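Local coordinates for mandelate racemase / muconate lactonizing enzyme, C-terminal domain protein (Pseudovibrio sp. JE062, PDB 4JHM), which belongs to the mandelate racemase / muconate lactonizing enzyme group of the enolase superfamily, pairing an enolase-type N-terminal domain with a TIM-barrel-like domain, at residues Phe323-Pro328 with Thr338-Asp343. Sequence-based numbering, arbitrary orientation.
Sequences FEQFYP and TQIRTD
Gln325 reaches out from strand 323-326 and donates a hydrogen bond from its side-chain amide to the backbone of Ile340 in the loop that follows. NE2 lies 2.8 Å from the carbonyl O of Ile340, and the N-H...O angle is 148°. The donor is tilted 33° from the plane of that carbonyl. CG is anti to the backbone N, and the chain bends at chi2 (77°), which carries CD off the line of CB and CG. Thr342 passes this side chain in the opposite sense. Its OG1 is 3.5 Å from CG of Gln325, but OG1 is hydrogen-bonded with OG of Ser136 in strand 133-139.

The close-packed side is apolar. Phe323 and Ile340 cross at about a right angle, with CZ of the ring 4.1 Å from CG2. The approach to the ring is oblique. Leu311 and Ala308 of helix 304-316 and Val348 of strand 347-349 pack around this pair. The polar bond adjoins this side: CD of the Gln325 amide lies in plane at the edge of the Phe323 ring.

On the looser side, the CB bond of the partly exposed Arg341 points away from the strand. Its guanidinium forms a salt bridge with Glu333.

Strand 323-326 runs parallel to strand 133-139 in the barrel sheet. No strand pairing links it to the loop. A buried side-chain amide gives the carbonyl of Ile340 a donor inside the protein, and so ties the loop to the barrel strand.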
ATOM      1  N   PHE A 323     -23.234  25.434  14.330  1.00 71.43           N
ATOM      2  CA  PHE A 323     -23.622  25.065  15.682  1.00 72.84           C
ATOM      3  C   PHE A 323     -24.983  24.407  15.567  1.00 73.35           C
ATOM      4  O   PHE A 323     -25.925  25.014  15.055  1.00 74.70           O
ATOM      5  CB  PHE A 323     -23.717  26.308  16.571  1.00 72.52           C
ATOM      6  CG  PHE A 323     -24.529  26.108  17.816  1.00 71.68           C
ATOM      7  CD1 PHE A 323     -25.894  26.341  17.813  1.00 77.72           C
ATOM      8  CD2 PHE A 323     -23.929  25.709  18.997  1.00 77.33           C
ATOM      9  CE1 PHE A 323     -26.647  26.168  18.964  1.00 76.07           C
ATOM     10  CE2 PHE A 323     -24.676  25.533  20.152  1.00 75.36           C
ATOM     11  CZ  PHE A 323     -26.036  25.762  20.135  1.00 74.66           C
ATOM     12  N   GLU A 324     -25.077  23.161  16.017  1.00 70.76           N
ATOM     13  CA  GLU A 324     -26.328  22.422  15.944  1.00 67.04           C
ATOM     14  C   GLU A 324     -27.346  23.033  16.906  1.00 67.95           C
ATOM     15  O   GLU A 324     -27.136  23.061  18.117  1.00 65.01           O
ATOM     16  CB  GLU A 324     -26.094  20.949  16.271  1.00 66.66           C
ATOM     17  CG  GLU A 324     -27.345  20.090  16.211  1.00 65.00           C
ATOM     18  CD  GLU A 324     -27.042  18.607  16.235  1.00 64.89           C
ATOM     19  OE1 GLU A 324     -27.878  17.834  15.727  1.00 69.80           O
ATOM     20  OE2 GLU A 324     -25.974  18.211  16.756  1.00 63.17           O
ATOM     21  N   GLN A 325     -28.443  23.534  16.353  1.00 69.61           N
ATOM     22  CA  GLN A 325     -29.501  24.128  17.156  1.00 74.19           C
ATOM     23  C   GLN A 325     -30.808  23.394  16.915  1.00 71.86           C
ATOM     24  O   GLN A 325     -31.436  23.554  15.864  1.00 67.04           O
ATOM     25  CB  GLN A 325     -29.679  25.604  16.799  1.00 79.23           C
ATOM     26  CG  GLN A 325     -30.818  26.285  17.540  1.00 80.16           C
ATOM     27  CD  GLN A 325     -30.454  26.627  18.969  1.00 83.41           C
ATOM     28  OE1 GLN A 325     -30.847  25.935  19.910  1.00 88.55           O
ATOM     29  NE2 GLN A 325     -29.686  27.692  19.138  1.00 86.52           N
ATOM     30  N   PHE A 326     -31.215  22.585  17.884  1.00 71.47           N
ATOM     31  CA  PHE A 326     -32.501  21.920  17.795  1.00 74.36           C
ATOM     32  C   PHE A 326     -33.613  22.954  17.933  1.00 74.67           C
ATOM     33  O   PHE A 326     -33.577  23.809  18.818  1.00 74.75           O
ATOM     34  CB  PHE A 326     -32.650  20.839  18.862  1.00 74.25           C
ATOM     35  CG  PHE A 326     -33.940  20.088  18.762  1.00 76.85           C
ATOM     36  CD1 PHE A 326     -34.038  18.954  17.969  1.00 79.07           C
ATOM     37  CD2 PHE A 326     -35.067  20.531  19.433  1.00 80.45           C
ATOM     38  CE1 PHE A 326     -35.233  18.265  17.862  1.00 80.15           C
ATOM     39  CE2 PHE A 326     -36.265  19.849  19.332  1.00 84.29           C
ATOM     40  CZ  PHE A 326     -36.348  18.713  18.544  1.00 83.84           C
ATOM     41  N   TYR A 327     -34.600  22.861  17.050  1.00 76.44           N
ATOM     42  CA  TYR A 327     -35.689  23.827  16.986  1.00 80.15           C
ATOM     43  C   TYR A 327     -36.986  23.024  16.948  1.00 81.11           C
ATOM     44  O   TYR A 327     -37.117  22.119  16.120  1.00 81.66           O
ATOM     45  CB  TYR A 327     -35.519  24.693  15.729  1.00 80.71           C
ATOM     46  CG  TYR A 327     -36.424  25.902  15.641  1.00 84.43           C
ATOM     47  CD1 TYR A 327     -36.436  26.863  16.645  1.00 86.01           C
ATOM     48  CD2 TYR A 327     -37.248  26.097  14.538  1.00 86.75           C
ATOM     49  CE1 TYR A 327     -37.258  27.970  16.564  1.00 88.62           C
ATOM     50  CE2 TYR A 327     -38.076  27.203  14.446  1.00 87.44           C
ATOM     51  CZ  TYR A 327     -38.078  28.135  15.461  1.00 91.59           C
ATOM     52  OH  TYR A 327     -38.898  29.238  15.375  1.00 95.82           O
ATOM     53  N   PRO A 328     -37.943  23.322  17.850  1.00 84.61           N
ATOM     54  CA  PRO A 328     -37.997  24.395  18.857  1.00 86.94           C
ATOM     55  C   PRO A 328     -36.949  24.274  19.962  1.00 85.04           C
ATOM     56  O   PRO A 328     -36.274  23.253  20.063  1.00 81.26           O
ATOM     57  CB  PRO A 328     -39.401  24.247  19.465  1.00 84.91           C
ATOM     58  CG  PRO A 328     -40.142  23.303  18.580  1.00 83.14           C
ATOM     59  CD  PRO A 328     -39.111  22.431  17.949  1.00 81.93           C
ATOM     60  N   THR A 338     -30.635  30.919  31.036  1.00 93.86           N
ATOM     61  CA  THR A 338     -29.896  31.303  29.842  1.00 96.00           C
ATOM     62  C   THR A 338     -30.561  30.727  28.605  1.00 95.35           C
ATOM     63  O   THR A 338     -31.072  29.613  28.640  1.00101.93           O
ATOM     64  CB  THR A 338     -28.454  30.774  29.893  1.00 95.43           C
ATOM     65  OG1 THR A 338     -27.802  31.268  31.071  1.00100.08           O
ATOM     66  CG2 THR A 338     -27.679  31.208  28.650  1.00 93.34           C
ATOM     67  N   GLN A 339     -30.540  31.477  27.507  1.00 95.19           N
ATOM     68  CA  GLN A 339     -31.130  31.003  26.258  1.00 92.18           C
ATOM     69  C   GLN A 339     -30.204  31.218  25.065  1.00 89.97           C
ATOM     70  O   GLN A 339     -30.013  32.340  24.602  1.00 91.57           O
ATOM     71  CB  GLN A 339     -32.467  31.695  26.006  1.00 94.62           C
ATOM     72  CG  GLN A 339     -33.536  31.337  27.024  1.00 97.30           C
ATOM     73  CD  GLN A 339     -34.878  31.960  26.699  1.00101.67           C
ATOM     74  OE1 GLN A 339     -35.921  31.340  26.888  1.00100.93           O
ATOM     75  NE2 GLN A 339     -34.858  33.194  26.202  1.00107.07           N
ATOM     76  N   ILE A 340     -29.634  30.129  24.568  1.00 88.43           N
ATOM     77  CA  ILE A 340     -28.818  30.184  23.367  1.00 84.52           C
ATOM     78  C   ILE A 340     -29.704  29.924  22.155  1.00 80.87           C
ATOM     79  O   ILE A 340     -29.844  28.792  21.710  1.00 80.55           O
ATOM     80  CB  ILE A 340     -27.668  29.160  23.417  1.00 81.38           C
ATOM     81  CG1 ILE A 340     -26.776  29.444  24.631  1.00 82.51           C
ATOM     82  CG2 ILE A 340     -26.854  29.218  22.133  1.00 79.40           C
ATOM     83  CD1 ILE A 340     -25.617  28.487  24.797  1.00 81.86           C
ATOM     84  N   ARG A 341     -30.310  30.986  21.638  1.00 81.10           N
ATOM     85  CA  ARG A 341     -31.193  30.882  20.487  1.00 80.46           C
ATOM     86  C   ARG A 341     -30.510  31.417  19.236  1.00 79.35           C
ATOM     87  O   ARG A 341     -29.387  31.913  19.295  1.00 78.26           O
ATOM     88  CB  ARG A 341     -32.487  31.649  20.756  1.00 86.22           C
ATOM     89  CG  ARG A 341     -33.116  31.294  22.094  1.00 88.12           C
ATOM     90  CD  ARG A 341     -34.563  31.743  22.200  1.00 90.38           C
ATOM     91  NE  ARG A 341     -35.330  30.820  23.031  1.00 92.94           N
ATOM     92  CZ  ARG A 341     -36.638  30.906  23.248  1.00 93.54           C
ATOM     93  NH1 ARG A 341     -37.348  31.886  22.701  1.00 92.16           N
ATOM     94  NH2 ARG A 341     -37.237  30.006  24.014  1.00 93.64           N
ATOM     95  N   THR A 342     -31.196  31.312  18.105  1.00 80.53           N
ATOM     96  CA  THR A 342     -30.631  31.694  16.818  1.00 81.43           C
ATOM     97  C   THR A 342     -31.245  33.013  16.358  1.00 89.96           C
ATOM     98  O   THR A 342     -32.463  33.125  16.228  1.00 97.78           O
ATOM     99  CB  THR A 342     -30.883  30.595  15.766  1.00 79.31           C
ATOM    100  OG1 THR A 342     -30.114  29.426  16.097  1.00 74.10           O
ATOM    101  CG2 THR A 342     -30.504  31.074  14.371  1.00 78.75           C
ATOM    102  N   ASP A 343     -30.402  34.012  16.115  1.00 94.56           N
ATOM    103  CA  ASP A 343     -30.891  35.346  15.774  1.00 96.77           C
ATOM    104  C   ASP A 343     -31.428  35.396  14.340  1.00 98.82           C
ATOM    105  O   ASP A 343     -31.447  34.384  13.634  1.00 89.25           O
ATOM    106  CB  ASP A 343     -29.803  36.405  16.003  1.00 98.47           C
ATOM    107  CG  ASP A 343     -28.749  36.415  14.913  1.00102.82           C
ATOM    108  OD1 ASP A 343     -28.963  35.777  13.861  1.00104.18           O
ATOM    109  OD2 ASP A 343     -27.703  37.070  15.106  1.00108.68           O
TER